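Long-range contact in fat acid-binding protein (PDB 3NYI), which binds stearic acid in the crystal and probably serves as a fatty-acid-binding protein of the DegV family: residues S11-H23 / D265-A277. Numbering follows the deposited sequence.
Sequences SACDLSKEYLEKH and DSETNVAIGIVSA. With STE (stearic acid), chain C.
D14 reaches across to the start of the helix that begins after G273, and its OD2 accepts the G273 backbone N-H at 2.8 Å. The bond is nearly straight (162°), yet the nitrogen stands well above the carboxylate plane. With CG beside its backbone N (chi1 -64°), the carboxylate is brought against the backbone of I272 and G273; OD1 lies 3.1 Å from G273 CA, where glycine suits because any CB would clash. T128 gives OD2 a further hydrogen bond, and a water ties OD2 to A12 O and S276 OG.

Packing is closest around this anchor. V270 CG1 presses on D14 O at 3.2 Å, while V275, branched at CB, splits its methyls: CG2 approaches S11 OG, itself hydrogen-bonded to D42, and CG1 meets A12 CB at 3.9 Å and also C4 of stearic acid. Small A12 lets the two backbones come near. From 265-277, I272 CD1 also touches the far end of the lipid at C17.

At the other end Y19 forms a buried inner wall. With CG anti to the backbone N (chi1 -174°), its ring turns toward E267, CD1 lying 3.9 Å from E267 O; L15 CD2 and H23 CD2 cover opposite faces, and its hydroxyl bonds D136. Outward the contact opens, and waters join S16 to E267 O. E267 OE1 takes two donors from opposite faces of its carboxylate: K22 NZ, ending an extended chain, in a salt bridge at 3.0 Å, and H23 NE2 at 3.1 Å, on the syn side and near the imidazole plane.

The chemistry thus differs between the ends. An outer charged group joins helix 17-23 to 265-277, whereas the inner carboxylate, at a helix N-terminus whose dipole would favour its negative charge, is bonded to the turn from which I272 and V275 offer hydrocarbon to stearic acid, and so probably steadies it.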
loop_
_atom_site.group_PDB
_atom_site.type_symbol
_atom_site.label_atom_id
_atom_site.label_comp_id
_atom_site.label_asym_id
_atom_site.label_seq_id
_atom_site.Cartn_x
_atom_site.Cartn_y
_atom_site.Cartn_z
ATOM N N SER A 11 8.025 3.559 0.893
ATOM C CA SER A 11 6.994 4.522 1.280
ATOM C C SER A 11 5.610 4.239 0.697
ATOM O O SER A 11 4.664 4.980 0.964
ATOM C CB SER A 11 7.423 5.958 0.944
ATOM O OG SER A 11 7.704 6.075 -0.438
ATOM N N ALA A 12 5.479 3.170 -0.084
ATOM C CA ALA A 12 4.177 2.846 -0.669
ATOM C C ALA A 12 3.179 2.377 0.384
ATOM O O ALA A 12 1.981 2.354 0.115
ATOM C CB ALA A 12 4.307 1.779 -1.786
ATOM N N CYS A 13 3.663 2.004 1.570
ATOM C CA CYS A 13 2.777 1.442 2.614
ATOM C C CYS A 13 1.858 2.499 3.249
ATOM O O CYS A 13 0.810 2.174 3.809
ATOM C CB CYS A 13 3.606 0.739 3.701
ATOM S SG CYS A 13 4.549 1.891 4.781
ATOM N N ASP A 14 2.259 3.764 3.169
ATOM C CA ASP A 14 1.408 4.873 3.635
ATOM C C ASP A 14 1.077 4.845 5.145
ATOM O O ASP A 14 0.095 5.447 5.580
ATOM C CB ASP A 14 0.099 4.926 2.826
ATOM C CG ASP A 14 0.326 5.240 1.361
ATOM O OD1 ASP A 14 1.358 5.874 1.048
ATOM O OD2 ASP A 14 -0.536 4.874 0.523
ATOM N N LEU A 15 1.885 4.152 5.934
ATOM C CA LEU A 15 1.681 4.118 7.379
ATOM C C LEU A 15 1.821 5.510 7.978
ATOM O O LEU A 15 2.684 6.278 7.569
ATOM C CB LEU A 15 2.665 3.146 8.035
ATOM C CG LEU A 15 2.288 1.670 7.905
ATOM C CD1 LEU A 15 3.512 0.784 8.147
ATOM C CD2 LEU A 15 1.140 1.314 8.860
ATOM N N SER A 16 0.970 5.833 8.948
ATOM C CA SER A 16 0.986 7.165 9.557
ATOM C C SER A 16 2.293 7.489 10.287
ATOM O O SER A 16 2.997 6.588 10.756
ATOM C CB SER A 16 -0.181 7.306 10.540
ATOM O OG SER A 16 0.155 6.735 11.799
ATOM N N LYS A 17 2.607 8.778 10.399
ATOM C CA LYS A 17 3.750 9.223 11.198
ATOM C C LYS A 17 3.710 8.614 12.595
ATOM O O LYS A 17 4.721 8.116 13.092
ATOM C CB LYS A 17 3.778 10.746 11.311
ATOM C CG LYS A 17 4.209 11.460 10.042
ATOM C CD LYS A 17 5.660 11.171 9.703
ATOM C CE LYS A 17 6.129 12.012 8.517
ATOM N NZ LYS A 17 6.093 13.477 8.802
ATOM N N GLU A 18 2.532 8.658 13.216
ATOM C CA GLU A 18 2.325 8.088 14.549
ATOM C C GLU A 18 2.683 6.610 14.614
ATOM O O GLU A 18 3.305 6.154 15.575
ATOM C CB GLU A 18 0.862 8.213 14.971
ATOM C CG GLU A 18 0.359 9.605 15.249
ATOM C CD GLU A 18 -1.027 9.574 15.876
ATOM O OE1 GLU A 18 -1.529 8.458 16.153
ATOM O OE2 GLU A 18 -1.614 10.656 16.096
ATOM N N TYR A 19 2.244 5.851 13.612
ATOM C CA TYR A 19 2.452 4.412 13.621
ATOM C C TYR A 19 3.943 4.115 13.544
ATOM O O TYR A 19 4.447 3.241 14.249
ATOM C CB TYR A 19 1.734 3.750 12.445
ATOM C CG TYR A 19 1.808 2.243 12.487
ATOM C CD1 TYR A 19 0.720 1.486 12.919
ATOM C CD2 TYR A 19 2.974 1.578 12.129
ATOM C CE1 TYR A 19 0.784 0.104 12.961
ATOM C CE2 TYR A 19 3.054 0.199 12.180
ATOM C CZ TYR A 19 1.963 -0.533 12.597
ATOM O OH TYR A 19 2.055 -1.903 12.639
ATOM N N LEU A 20 4.640 4.854 12.683
ATOM C CA LEU A 20 6.069 4.646 12.476
ATOM C C LEU A 20 6.851 4.846 13.774
ATOM O O LEU A 20 7.723 4.047 14.110
ATOM C CB LEU A 20 6.603 5.577 11.384
ATOM C CG LEU A 20 5.961 5.379 10.007
ATOM C CD1 LEU A 20 6.512 6.395 9.028
ATOM C CD2 LEU A 20 6.199 3.964 9.504
ATOM N N GLU A 21 6.538 5.915 14.495
ATOM C CA GLU A 21 7.211 6.183 15.758
ATOM C C GLU A 21 6.857 5.132 16.806
ATOM O O GLU A 21 7.734 4.588 17.479
ATOM C CB GLU A 21 6.873 7.582 16.271
ATOM C CG GLU A 21 7.533 7.907 17.605
ATOM C CD GLU A 21 7.433 9.373 17.972
ATOM O OE1 GLU A 21 6.430 9.758 18.610
ATOM O OE2 GLU A 21 8.359 10.138 17.626
ATOM N N LYS A 22 5.571 4.836 16.929
ATOM C CA LYS A 22 5.101 3.884 17.925
ATOM C C LYS A 22 5.729 2.506 17.780
ATOM O O LYS A 22 6.139 1.905 18.772
ATOM C CB LYS A 22 3.590 3.753 17.861
ATOM C CG LYS A 22 3.015 2.806 18.891
ATOM C CD LYS A 22 1.512 2.876 18.862
ATOM C CE LYS A 22 0.883 1.950 19.885
ATOM N NZ LYS A 22 -0.572 1.842 19.612
ATOM N N HIS A 23 5.821 2.014 16.545
ATOM C CA HIS A 23 6.267 0.644 16.307
ATOM C C HIS A 23 7.673 0.519 15.714
ATOM O O HIS A 23 8.074 -0.565 15.290
ATOM C CB HIS A 23 5.270 -0.081 15.408
ATOM C CG HIS A 23 3.891 -0.171 15.987
ATOM N ND1 HIS A 23 3.585 -0.997 17.040
ATOM C CD2 HIS A 23 2.742 0.455 15.642
ATOM C CE1 HIS A 23 2.298 -0.880 17.331
ATOM N NE2 HIS A 23 1.765 -0.008 16.494
ATOM N N ASP A 265 -9.892 -0.975 12.140
ATOM C CA ASP A 265 -8.663 -0.857 12.905
ATOM C C ASP A 265 -7.985 0.436 12.493
ATOM O O ASP A 265 -7.353 0.508 11.446
ATOM C CB ASP A 265 -7.751 -2.061 12.696
ATOM C CG ASP A 265 -7.974 -3.137 13.749
ATOM O OD1 ASP A 265 -7.023 -3.427 14.511
ATOM O OD2 ASP A 265 -9.110 -3.669 13.831
ATOM N N SER A 266 -8.136 1.463 13.323
ATOM C CA SER A 266 -7.791 2.816 12.912
ATOM C C SER A 266 -6.295 3.033 12.748
ATOM O O SER A 266 -5.873 3.931 12.017
ATOM C CB SER A 266 -8.387 3.838 13.888
ATOM O OG SER A 266 -7.971 3.556 15.207
ATOM N N GLU A 267 -5.489 2.219 13.422
ATOM C CA GLU A 267 -4.042 2.370 13.321
ATOM C C GLU A 267 -3.563 2.240 11.879
ATOM O O GLU A 267 -2.586 2.880 11.481
ATOM C CB GLU A 267 -3.313 1.344 14.194
ATOM C CG GLU A 267 -3.006 1.812 15.601
ATOM C CD GLU A 267 -1.827 1.061 16.213
ATOM O OE1 GLU A 267 -0.839 1.722 16.597
ATOM O OE2 GLU A 267 -1.882 -0.189 16.294
ATOM N N THR A 268 -4.262 1.415 11.103
ATOM C CA THR A 268 -3.854 1.134 9.722
ATOM C C THR A 268 -4.748 1.766 8.655
ATOM O O THR A 268 -4.636 1.439 7.477
ATOM C CB THR A 268 -3.694 -0.377 9.462
ATOM O OG1 THR A 268 -4.770 -1.096 10.088
ATOM C CG2 THR A 268 -2.354 -0.866 10.045
ATOM N N ASN A 269 -5.635 2.668 9.062
ATOM C CA ASN A 269 -6.275 3.553 8.102
ATOM C C ASN A 269 -5.146 4.374 7.478
ATOM O O ASN A 269 -4.173 4.680 8.151
ATOM C CB ASN A 269 -7.253 4.512 8.797
ATOM C CG ASN A 269 -8.537 3.826 9.227
ATOM O OD1 ASN A 269 -8.815 2.699 8.812
ATOM N ND2 ASN A 269 -9.330 4.507 10.060
ATOM N N VAL A 270 -5.259 4.721 6.206
ATOM C CA VAL A 270 -4.194 5.512 5.587
ATOM C C VAL A 270 -4.711 6.677 4.769
ATOM O O VAL A 270 -5.765 6.595 4.136
ATOM C CB VAL A 270 -3.294 4.650 4.682
ATOM C CG1 VAL A 270 -2.534 3.614 5.510
ATOM C CG2 VAL A 270 -4.119 3.992 3.554
ATOM N N ALA A 271 -3.953 7.767 4.781
ATOM C CA ALA A 271 -4.111 8.794 3.774
ATOM C C ALA A 271 -3.293 8.278 2.595
ATOM O O ALA A 271 -2.062 8.215 2.664
ATOM C CB ALA A 271 -3.556 10.125 4.275
ATOM N N ILE A 272 -3.976 7.877 1.532
ATOM C CA ILE A 272 -3.305 7.206 0.420
ATOM C C ILE A 272 -2.163 8.097 -0.067
ATOM O O ILE A 272 -2.345 9.303 -0.277
ATOM C CB ILE A 272 -4.286 6.894 -0.690
ATOM C CG1 ILE A 272 -5.336 5.896 -0.168
ATOM C CG2 ILE A 272 -3.567 6.324 -1.907
ATOM C CD1 ILE A 272 -6.526 5.763 -1.087
ATOM N N GLY A 273 -0.980 7.515 -0.196
ATOM C CA GLY A 273 0.206 8.314 -0.457
ATOM C C GLY A 273 0.483 8.622 -1.907
ATOM O O GLY A 273 -0.217 8.167 -2.812
ATOM N N ILE A 274 1.538 9.411 -2.102
ATOM C CA ILE A 274 2.033 9.810 -3.405
ATOM C C ILE A 274 2.264 8.652 -4.365
ATOM O O ILE A 274 1.880 8.729 -5.531
ATOM C CB ILE A 274 3.351 10.583 -3.210
ATOM C CG1 ILE A 274 3.052 11.929 -2.535
ATOM C CG2 ILE A 274 4.080 10.755 -4.537
ATOM C CD1 ILE A 274 4.313 12.776 -2.218
ATOM N N VAL A 275 2.896 7.581 -3.892
ATOM C CA VAL A 275 3.170 6.435 -4.776
ATOM C C VAL A 275 1.889 5.950 -5.500
ATOM O O VAL A 275 1.880 5.758 -6.717
ATOM C CB VAL A 275 3.815 5.255 -4.014
ATOM C CG1 VAL A 275 3.943 4.029 -4.932
ATOM C CG2 VAL A 275 5.168 5.667 -3.442
ATOM N N SER A 276 0.811 5.744 -4.755
ATOM C CA SER A 276 -0.434 5.314 -5.381
ATOM C C SER A 276 -1.144 6.436 -6.118
ATOM O O SER A 276 -1.684 6.233 -7.215
ATOM C CB SER A 276 -1.401 4.711 -4.346
ATOM O OG SER A 276 -0.879 3.518 -3.809
ATOM N N ALA A 277 -1.160 7.621 -5.517
ATOM C CA ALA A 277 -1.935 8.718 -6.084
ATOM C C ALA A 277 -1.444 9.151 -7.463
ATOM O O ALA A 277 -2.241 9.567 -8.301
ATOM C CB ALA A 277 -1.979 9.911 -5.120
HETATM C C1 STE C . 7.683 3.025 -9.205
HETATM O O1 STE C . 8.441 2.103 -9.181
HETATM O O2 STE C . 7.842 3.893 -10.012
HETATM C C2 STE C . 6.390 2.971 -8.360
HETATM C C3 STE C . 5.187 2.528 -9.231
HETATM C C4 STE C . 3.881 2.587 -8.401
HETATM C C5 STE C . 2.709 1.920 -9.156
HETATM C C6 STE C . 1.409 2.046 -8.328
HETATM C C7 STE C . 0.194 1.477 -9.104
HETATM C C8 STE C . -1.036 1.489 -8.160
HETATM C C9 STE C . -2.297 0.956 -8.878
HETATM C C10 STE C . -3.509 1.078 -7.915
HETATM C C11 STE C . -3.427 -0.048 -6.883
HETATM C C12 STE C . -3.565 0.393 -5.407
HETATM C C13 STE C . -4.321 1.714 -5.189
HETATM C C14 STE C . -5.328 1.461 -4.034
HETATM C C15 STE C . -5.860 2.792 -3.455
HETATM C C16 STE C . -7.109 2.489 -2.591
HETATM C C17 STE C . -6.675 2.146 -1.150
HETATM C C18 STE C . -7.905 2.009 -0.222
HETATM O O HOH W 1 0.895 4.186 -1.855
HETATM O O HOH W 2 -1.377 7.580 6.327
HETATM O O HOH W 3 3.262 6.770 -0.883
HETATM O O HOH W 4 -1.368 4.178 9.276
HETATM O O HOH W 5 -1.728 4.962 12.844
#